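Local coordinates for thioredoxin-like protein (Bacteroides caccae ATCC 43185, PDB 4YOD) that is of unknown function but carries a thioredoxin fold and probably acts as a thiol-disulfide oxidoreductase, at residues Asn113-Ala125 against Pro138-Ile150. Residues are numbered along the deposited sequence; the frame is centred on the assembly and turned at random.
Sequences NEEFYIPVLEAMA and PKARLELAQKNRI
Leu121 sits where the contact is tightest, its two methyl groups spread along the facing side of helix 138-146: CD1 rests 3.7 Å from Leu142 N, while CD2 lies against the ring of Pro138, which Met124 CB also touches. One turn back, Ile118 sends CG2 to Leu142 CD1 (3.9 Å) and CG1 to Ala145 CB. The axes of helices 114-125 and 138-146 approach to 8.9 Å, crossing at -140°, a roughly antiparallel helical hairpin of the N-terminal all-helical domain, with helices 72-85 and 90-105 packed against other sides of helix 114-125. At one flank Arg141 NH1 donates to Tyr117 OH (3.1 Å) in its guanidinium plane and also bridges to Asp101. The loose edge is where exposed Lys139 meets Ala125 through CG and CB alone, 4.0 Å apart. The end at the beta turn Gln146-Arg149 is polar and water-bridged. Arg149, extended with CG anti to the backbone N (chi1 -174°), grips Glu115 side-on: NH2 gives a nearly straight bond to OE1 (2.9 Å) and NE one to OE2 (3.0 Å), the two planes almost coplanar. Ile118 CD1 lies over one guanidinium face, and Gln146 OE1 takes NH1 at the edge. An alanine in place of Arg149 is likely to leave Glu115 without its charged mate and Ile118 CD1 without the flat group it packs on. A water joins Glu114 OE2, Glu115 OE2 and Ile150 N, and Glu114 OE2 pairs with Lys272 of the thioredoxin-like domain.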
ATOM      1  N   ASN A 113      -3.527   0.950  -3.105  1.00 32.10           N
ATOM      2  CA  ASN A 113      -4.161   0.743  -1.808  1.00 31.09           C
ATOM      3  C   ASN A 113      -4.194  -0.739  -1.531  1.00 30.39           C
ATOM      4  O   ASN A 113      -4.984  -1.483  -2.114  1.00 29.66           O
ATOM      5  CB  ASN A 113      -5.572   1.363  -1.746  1.00 31.50           C
ATOM      6  CG  ASN A 113      -6.211   1.350  -0.378  1.00 44.61           C
ATOM      7  OD1 ASN A 113      -5.913   0.525   0.489  1.00 37.30           O
ATOM      8  ND2 ASN A 113      -7.127   2.261  -0.160  1.00 37.04           N
ATOM      9  N   GLU A 114      -3.345  -1.166  -0.622  1.00 26.75           N
ATOM     10  CA  GLU A 114      -3.206  -2.572  -0.282  1.00 26.77           C
ATOM     11  C   GLU A 114      -4.457  -3.121   0.387  1.00 29.50           C
ATOM     12  O   GLU A 114      -4.768  -4.292   0.184  1.00 29.53           O
ATOM     13  CB  GLU A 114      -1.994  -2.767   0.595  1.00 29.41           C
ATOM     14  CG  GLU A 114      -1.672  -4.208   0.879  1.00 37.34           C
ATOM     15  CD  GLU A 114      -0.472  -4.337   1.788  1.00 54.24           C
ATOM     16  OE1 GLU A 114       0.658  -4.227   1.259  1.00 38.96           O
ATOM     17  OE2 GLU A 114      -0.656  -4.526   3.017  1.00 39.28           O
ATOM     18  N   GLU A 115      -5.186  -2.294   1.143  1.00 24.97           N
ATOM     19  CA  GLU A 115      -6.437  -2.744   1.763  1.00 25.38           C
ATOM     20  C   GLU A 115      -7.536  -3.004   0.690  1.00 29.04           C
ATOM     21  O   GLU A 115      -8.445  -3.787   0.938  1.00 28.90           O
ATOM     22  CB  GLU A 115      -6.923  -1.767   2.833  1.00 27.42           C
ATOM     23  CG  GLU A 115      -6.135  -1.849   4.150  1.00 32.25           C
ATOM     24  CD  GLU A 115      -6.041  -3.205   4.829  1.00 46.88           C
ATOM     25  OE1 GLU A 115      -7.089  -3.869   5.001  1.00 38.41           O
ATOM     26  OE2 GLU A 115      -4.915  -3.588   5.224  1.00 40.68           O
ATOM     27  N   PHE A 116      -7.428  -2.399  -0.509  1.00 24.62           N
ATOM     28  CA  PHE A 116      -8.387  -2.716  -1.567  1.00 23.98           C
ATOM     29  C   PHE A 116      -7.877  -3.899  -2.395  1.00 27.69           C
ATOM     30  O   PHE A 116      -8.669  -4.647  -2.953  1.00 26.63           O
ATOM     31  CB  PHE A 116      -8.648  -1.496  -2.471  1.00 25.88           C
ATOM     32  CG  PHE A 116      -9.339  -0.270  -1.905  1.00 28.23           C
ATOM     33  CD1 PHE A 116      -9.984  -0.314  -0.670  1.00 31.19           C
ATOM     34  CD2 PHE A 116      -9.401   0.912  -2.638  1.00 31.49           C
ATOM     35  CE1 PHE A 116     -10.630   0.821  -0.160  1.00 33.66           C
ATOM     36  CE2 PHE A 116     -10.052   2.043  -2.125  1.00 35.58           C
ATOM     37  CZ  PHE A 116     -10.647   1.988  -0.887  1.00 33.58           C
ATOM     38  N   TYR A 117      -6.546  -4.075  -2.493  1.00 25.20           N
ATOM     39  CA  TYR A 117      -5.983  -5.166  -3.274  1.00 24.16           C
ATOM     40  C   TYR A 117      -6.082  -6.533  -2.553  1.00 26.21           C
ATOM     41  O   TYR A 117      -6.270  -7.549  -3.229  1.00 24.63           O
ATOM     42  CB  TYR A 117      -4.531  -4.853  -3.662  1.00 25.16           C
ATOM     43  CG  TYR A 117      -3.990  -5.794  -4.711  1.00 26.00           C
ATOM     44  CD1 TYR A 117      -4.630  -5.944  -5.945  1.00 26.00           C
ATOM     45  CD2 TYR A 117      -2.836  -6.528  -4.482  1.00 26.71           C
ATOM     46  CE1 TYR A 117      -4.149  -6.832  -6.902  1.00 25.39           C
ATOM     47  CE2 TYR A 117      -2.303  -7.359  -5.465  1.00 27.21           C
ATOM     48  CZ  TYR A 117      -2.961  -7.508  -6.673  1.00 29.45           C
ATOM     49  OH  TYR A 117      -2.456  -8.414  -7.577  1.00 32.16           O
ATOM     50  N   ILE A 118      -5.968  -6.570  -1.200  1.00 23.48           N
ATOM     51  CA  ILE A 118      -6.068  -7.821  -0.411  1.00 22.21           C
ATOM     52  C   ILE A 118      -7.383  -8.613  -0.749  1.00 27.67           C
ATOM     53  O   ILE A 118      -7.220  -9.784  -1.112  1.00 25.61           O
ATOM     54  CB  ILE A 118      -5.879  -7.560   1.098  1.00 25.24           C
ATOM     55  CG1 ILE A 118      -4.358  -7.338   1.394  1.00 26.37           C
ATOM     56  CG2 ILE A 118      -6.454  -8.697   1.972  1.00 25.62           C
ATOM     57  CD1 ILE A 118      -4.059  -6.600   2.732  1.00 31.77           C
ATOM     58  N   PRO A 119      -8.639  -8.041  -0.757  1.00 25.70           N
ATOM     59  CA  PRO A 119      -9.808  -8.855  -1.185  1.00 25.77           C
ATOM     60  C   PRO A 119      -9.698  -9.368  -2.639  1.00 28.44           C
ATOM     61  O   PRO A 119     -10.213 -10.449  -2.916  1.00 27.66           O
ATOM     62  CB  PRO A 119     -11.010  -7.910  -1.017  1.00 28.10           C
ATOM     63  CG  PRO A 119     -10.443  -6.543  -0.906  1.00 31.39           C
ATOM     64  CD  PRO A 119      -9.063  -6.695  -0.317  1.00 26.66           C
ATOM     65  N   VAL A 120      -9.011  -8.639  -3.556  1.00 24.83           N
ATOM     66  CA  VAL A 120      -8.772  -9.150  -4.931  1.00 24.14           C
ATOM     67  C   VAL A 120      -7.917 -10.449  -4.849  1.00 26.50           C
ATOM     68  O   VAL A 120      -8.261 -11.434  -5.486  1.00 23.59           O
ATOM     69  CB  VAL A 120      -8.111  -8.129  -5.894  1.00 26.22           C
ATOM     70  CG1 VAL A 120      -7.965  -8.718  -7.301  1.00 26.36           C
ATOM     71  CG2 VAL A 120      -8.893  -6.809  -5.943  1.00 26.04           C
ATOM     72  N   LEU A 121      -6.819 -10.426  -4.059  1.00 23.52           N
ATOM     73  CA  LEU A 121      -5.902 -11.562  -3.878  1.00 21.92           C
ATOM     74  C   LEU A 121      -6.602 -12.734  -3.259  1.00 25.52           C
ATOM     75  O   LEU A 121      -6.339 -13.868  -3.654  1.00 24.29           O
ATOM     76  CB  LEU A 121      -4.700 -11.151  -3.007  1.00 21.74           C
ATOM     77  CG  LEU A 121      -3.715 -10.170  -3.635  1.00 24.22           C
ATOM     78  CD1 LEU A 121      -2.697  -9.707  -2.614  1.00 24.93           C
ATOM     79  CD2 LEU A 121      -3.038 -10.769  -4.887  1.00 28.28           C
ATOM     80  N   GLU A 122      -7.519 -12.464  -2.285  1.00 23.16           N
ATOM     81  CA  GLU A 122      -8.316 -13.490  -1.597  1.00 23.32           C
ATOM     82  C   GLU A 122      -9.266 -14.162  -2.600  1.00 28.05           C
ATOM     83  O   GLU A 122      -9.421 -15.393  -2.596  1.00 26.95           O
ATOM     84  CB  GLU A 122      -9.094 -12.871  -0.415  1.00 24.58           C
ATOM     85  CG  GLU A 122      -8.195 -12.489   0.776  1.00 27.88           C
ATOM     86  CD  GLU A 122      -8.862 -11.771   1.944  1.00 43.47           C
ATOM     87  OE1 GLU A 122      -9.897 -11.094   1.735  1.00 36.64           O
ATOM     88  OE2 GLU A 122      -8.324 -11.860   3.071  1.00 37.47           O
ATOM     89  N   ALA A 123      -9.884 -13.361  -3.481  1.00 25.16           N
ATOM     90  CA  ALA A 123     -10.773 -13.904  -4.517  1.00 25.55           C
ATOM     91  C   ALA A 123      -9.993 -14.748  -5.510  1.00 28.01           C
ATOM     92  O   ALA A 123     -10.504 -15.763  -5.954  1.00 28.26           O
ATOM     93  CB  ALA A 123     -11.482 -12.769  -5.241  1.00 26.02           C
HETATM   94  N   MSE A 124      -8.744 -14.357  -5.843  1.00 23.44           N
HETATM   95  CA  MSE A 124      -7.920 -15.129  -6.781  1.00 21.69           C
HETATM   96  C   MSE A 124      -7.495 -16.477  -6.181  1.00 29.15           C
HETATM   97  O   MSE A 124      -7.591 -17.499  -6.854  1.00 30.63           O
HETATM   98  CB  MSE A 124      -6.695 -14.317  -7.224  1.00 21.12           C
HETATM   99  CG  MSE A 124      -7.088 -13.041  -8.023  1.00 24.33           C
HETATM  100 SE   MSE A 124      -5.564 -11.914  -8.435  0.75 25.68          SE
HETATM  101  CE  MSE A 124      -4.791 -12.938  -9.905  1.00 24.47           C
ATOM    102  N   ALA A 125      -7.083 -16.489  -4.909  1.00 27.40           N
ATOM    103  CA  ALA A 125      -6.700 -17.723  -4.237  1.00 27.58           C
ATOM    104  C   ALA A 125      -7.894 -18.685  -4.139  1.00 31.54           C
ATOM    105  O   ALA A 125      -7.688 -19.898  -4.167  1.00 31.22           O
ATOM    106  CB  ALA A 125      -6.148 -17.420  -2.857  1.00 27.85           C
ATOM    107  N   PRO A 138      -0.657 -14.782  -6.698  1.00 28.93           N
ATOM    108  CA  PRO A 138      -1.560 -14.112  -5.738  1.00 27.13           C
ATOM    109  C   PRO A 138      -1.420 -14.610  -4.294  1.00 27.52           C
ATOM    110  O   PRO A 138      -1.504 -13.793  -3.396  1.00 26.35           O
ATOM    111  CB  PRO A 138      -2.969 -14.429  -6.251  1.00 28.78           C
ATOM    112  CG  PRO A 138      -2.808 -15.472  -7.253  1.00 34.32           C
ATOM    113  CD  PRO A 138      -1.426 -15.381  -7.813  1.00 30.98           C
ATOM    114  N   LYS A 139      -1.216 -15.930  -4.075  1.00 25.98           N
ATOM    115  CA  LYS A 139      -1.051 -16.468  -2.716  1.00 25.46           C
ATOM    116  C   LYS A 139       0.210 -15.918  -2.050  1.00 29.30           C
ATOM    117  O   LYS A 139       0.176 -15.619  -0.849  1.00 28.62           O
ATOM    118  CB  LYS A 139      -1.012 -17.997  -2.740  1.00 28.09           C
ATOM    119  CG  LYS A 139      -2.388 -18.638  -2.949  1.00 32.98           C
ATOM    120  CD  LYS A 139      -2.279 -20.159  -3.178  1.00 41.49           C
ATOM    121  CE  LYS A 139      -2.138 -20.942  -1.893  1.00 57.92           C
ATOM    122  NZ  LYS A 139      -1.777 -22.364  -2.153  1.00 76.51           N
ATOM    123  N   ALA A 140       1.319 -15.780  -2.821  1.00 26.27           N
ATOM    124  CA  ALA A 140       2.581 -15.221  -2.327  1.00 27.43           C
ATOM    125  C   ALA A 140       2.415 -13.721  -2.005  1.00 29.43           C
ATOM    126  O   ALA A 140       2.879 -13.262  -0.955  1.00 26.31           O
ATOM    127  CB  ALA A 140       3.695 -15.429  -3.355  1.00 29.35           C
ATOM    128  N   ARG A 141       1.705 -12.971  -2.875  1.00 26.81           N
ATOM    129  CA  ARG A 141       1.425 -11.548  -2.619  1.00 26.14           C
ATOM    130  C   ARG A 141       0.532 -11.375  -1.378  1.00 28.21           C
ATOM    131  O   ARG A 141       0.776 -10.475  -0.582  1.00 28.50           O
ATOM    132  CB  ARG A 141       0.741 -10.908  -3.843  1.00 23.22           C
ATOM    133  CG  ARG A 141       1.720 -10.600  -4.953  1.00 30.67           C
ATOM    134  CD  ARG A 141       1.016 -10.019  -6.163  1.00 32.24           C
ATOM    135  NE  ARG A 141       2.004  -9.597  -7.153  1.00 33.26           N
ATOM    136  CZ  ARG A 141       1.716  -8.929  -8.260  1.00 42.47           C
ATOM    137  NH1 ARG A 141       0.460  -8.607  -8.542  1.00 24.91           N
ATOM    138  NH2 ARG A 141       2.686  -8.555  -9.085  1.00 29.55           N
ATOM    139  N   LEU A 142      -0.447 -12.285  -1.187  1.00 24.83           N
ATOM    140  CA  LEU A 142      -1.379 -12.258  -0.043  1.00 24.01           C
ATOM    141  C   LEU A 142      -0.620 -12.512   1.271  1.00 28.13           C
ATOM    142  O   LEU A 142      -0.819 -11.759   2.230  1.00 26.18           O
ATOM    143  CB  LEU A 142      -2.542 -13.253  -0.240  1.00 23.32           C
ATOM    144  CG  LEU A 142      -3.689 -13.239   0.814  1.00 27.09           C
ATOM    145  CD1 LEU A 142      -4.295 -11.826   1.008  1.00 26.16           C
ATOM    146  CD2 LEU A 142      -4.758 -14.246   0.458  1.00 27.21           C
ATOM    147  N   GLU A 143       0.320 -13.480   1.273  1.00 25.68           N
ATOM    148  CA  GLU A 143       1.167 -13.761   2.447  1.00 27.40           C
ATOM    149  C   GLU A 143       2.041 -12.546   2.804  1.00 29.35           C
ATOM    150  O   GLU A 143       2.147 -12.166   3.975  1.00 28.59           O
ATOM    151  CB  GLU A 143       2.076 -14.971   2.175  1.00 30.00           C
ATOM    152  CG  GLU A 143       1.446 -16.302   2.503  1.00 51.42           C
ATOM    153  CD  GLU A 143       2.478 -17.278   3.040  1.00 90.57           C
ATOM    154  OE1 GLU A 143       2.870 -17.142   4.223  1.00 88.56           O
ATOM    155  OE2 GLU A 143       2.937 -18.144   2.260  1.00 93.31           O
ATOM    156  N   LEU A 144       2.680 -11.949   1.790  1.00 26.14           N
ATOM    157  CA  LEU A 144       3.538 -10.785   1.996  1.00 26.57           C
ATOM    158  C   LEU A 144       2.712  -9.543   2.442  1.00 29.46           C
ATOM    159  O   LEU A 144       3.187  -8.802   3.301  1.00 29.34           O
ATOM    160  CB  LEU A 144       4.355 -10.490   0.734  1.00 26.55           C
ATOM    161  CG  LEU A 144       5.259  -9.251   0.747  1.00 30.39           C
ATOM    162  CD1 LEU A 144       6.319  -9.321   1.901  1.00 31.84           C
ATOM    163  CD2 LEU A 144       5.932  -9.082  -0.604  1.00 31.18           C
ATOM    164  N   ALA A 145       1.475  -9.360   1.918  1.00 25.49           N
ATOM    165  CA  ALA A 145       0.600  -8.231   2.283  1.00 25.43           C
ATOM    166  C   ALA A 145       0.139  -8.294   3.767  1.00 29.58           C
ATOM    167  O   ALA A 145      -0.202  -7.267   4.340  1.00 29.09           O
ATOM    168  CB  ALA A 145      -0.597  -8.174   1.357  1.00 25.38           C
ATOM    169  N   GLN A 146       0.203  -9.481   4.395  1.00 27.05           N
ATOM    170  CA  GLN A 146      -0.107  -9.671   5.808  1.00 27.78           C
ATOM    171  C   GLN A 146       1.009  -9.135   6.684  1.00 29.94           C
ATOM    172  O   GLN A 146       0.773  -8.762   7.838  1.00 30.66           O
ATOM    173  CB  GLN A 146      -0.320 -11.173   6.138  1.00 30.24           C
ATOM    174  CG  GLN A 146      -1.485 -11.863   5.433  1.00 33.26           C
ATOM    175  CD  GLN A 146      -2.801 -11.126   5.418  1.00 46.27           C
ATOM    176  OE1 GLN A 146      -3.216 -10.456   6.378  1.00 43.44           O
ATOM    177  NE2 GLN A 146      -3.521 -11.304   4.339  1.00 43.79           N
ATOM    178  N   LYS A 147       2.248  -9.160   6.165  1.00 24.76           N
ATOM    179  CA  LYS A 147       3.415  -8.676   6.911  1.00 24.15           C
ATOM    180  C   LYS A 147       3.369  -7.164   7.003  1.00 27.29           C
ATOM    181  O   LYS A 147       3.243  -6.502   5.973  1.00 25.40           O
ATOM    182  CB  LYS A 147       4.707  -9.125   6.215  1.00 25.82           C
ATOM    183  CG  LYS A 147       4.846 -10.648   6.102  1.00 31.61           C
ATOM    184  CD  LYS A 147       6.244 -11.033   5.695  1.00 31.06           C
ATOM    185  CE  LYS A 147       6.325 -12.510   5.355  1.00 37.79           C
ATOM    186  NZ  LYS A 147       7.686 -12.873   4.878  1.00 41.21           N
ATOM    187  N   ASN A 148       3.453  -6.612   8.235  1.00 24.08           N
ATOM    188  CA  ASN A 148       3.413  -5.168   8.503  1.00 25.29           C
ATOM    189  C   ASN A 148       2.120  -4.551   7.948  1.00 28.94           C
ATOM    190  O   ASN A 148       2.077  -3.364   7.585  1.00 28.11           O
ATOM    191  CB  ASN A 148       4.671  -4.475   7.955  1.00 25.21           C
ATOM    192  CG  ASN A 148       5.905  -5.280   8.273  1.00 33.91           C
ATOM    193  OD1 ASN A 148       6.302  -5.425   9.424  1.00 28.99           O
ATOM    194  ND2 ASN A 148       6.473  -5.909   7.277  1.00 24.23           N
ATOM    195  N   ARG A 149       1.046  -5.376   7.911  1.00 24.97           N
ATOM    196  CA  ARG A 149      -0.274  -4.907   7.518  1.00 24.95           C
ATOM    197  C   ARG A 149      -0.724  -3.806   8.516  1.00 29.68           C
ATOM    198  O   ARG A 149      -0.357  -3.865   9.693  1.00 26.90           O
ATOM    199  CB  ARG A 149      -1.266  -6.084   7.528  1.00 25.37           C
ATOM    200  CG  ARG A 149      -2.627  -5.694   6.999  1.00 29.98           C
ATOM    201  CD  ARG A 149      -3.514  -6.897   6.751  1.00 30.22           C
ATOM    202  NE  ARG A 149      -4.804  -6.440   6.230  1.00 30.38           N
ATOM    203  CZ  ARG A 149      -5.801  -7.244   5.896  1.00 44.07           C
ATOM    204  NH1 ARG A 149      -5.658  -8.560   5.984  1.00 30.66           N
ATOM    205  NH2 ARG A 149      -6.946  -6.741   5.454  1.00 29.64           N
ATOM    206  N   ILE A 150      -1.471  -2.794   8.044  1.00 23.99           N
ATOM    207  CA  ILE A 150      -1.985  -1.729   8.931  1.00 26.28           C
ATOM    208  C   ILE A 150      -2.806  -2.392  10.056  1.00 29.40           C
ATOM    209  O   ILE A 150      -3.603  -3.279   9.774  1.00 26.66           O
ATOM    210  CB  ILE A 150      -2.806  -0.645   8.183  1.00 31.60           C
ATOM    211  CG1 ILE A 150      -1.879   0.211   7.296  1.00 32.66           C
ATOM    212  CG2 ILE A 150      -3.536   0.281   9.188  1.00 34.35           C
ATOM    213  CD1 ILE A 150      -2.609   1.424   6.511  1.00 39.82           C
TER
HETATM  214  O   HOH W   1      -2.330  -2.763   5.033  1.00 27.91           O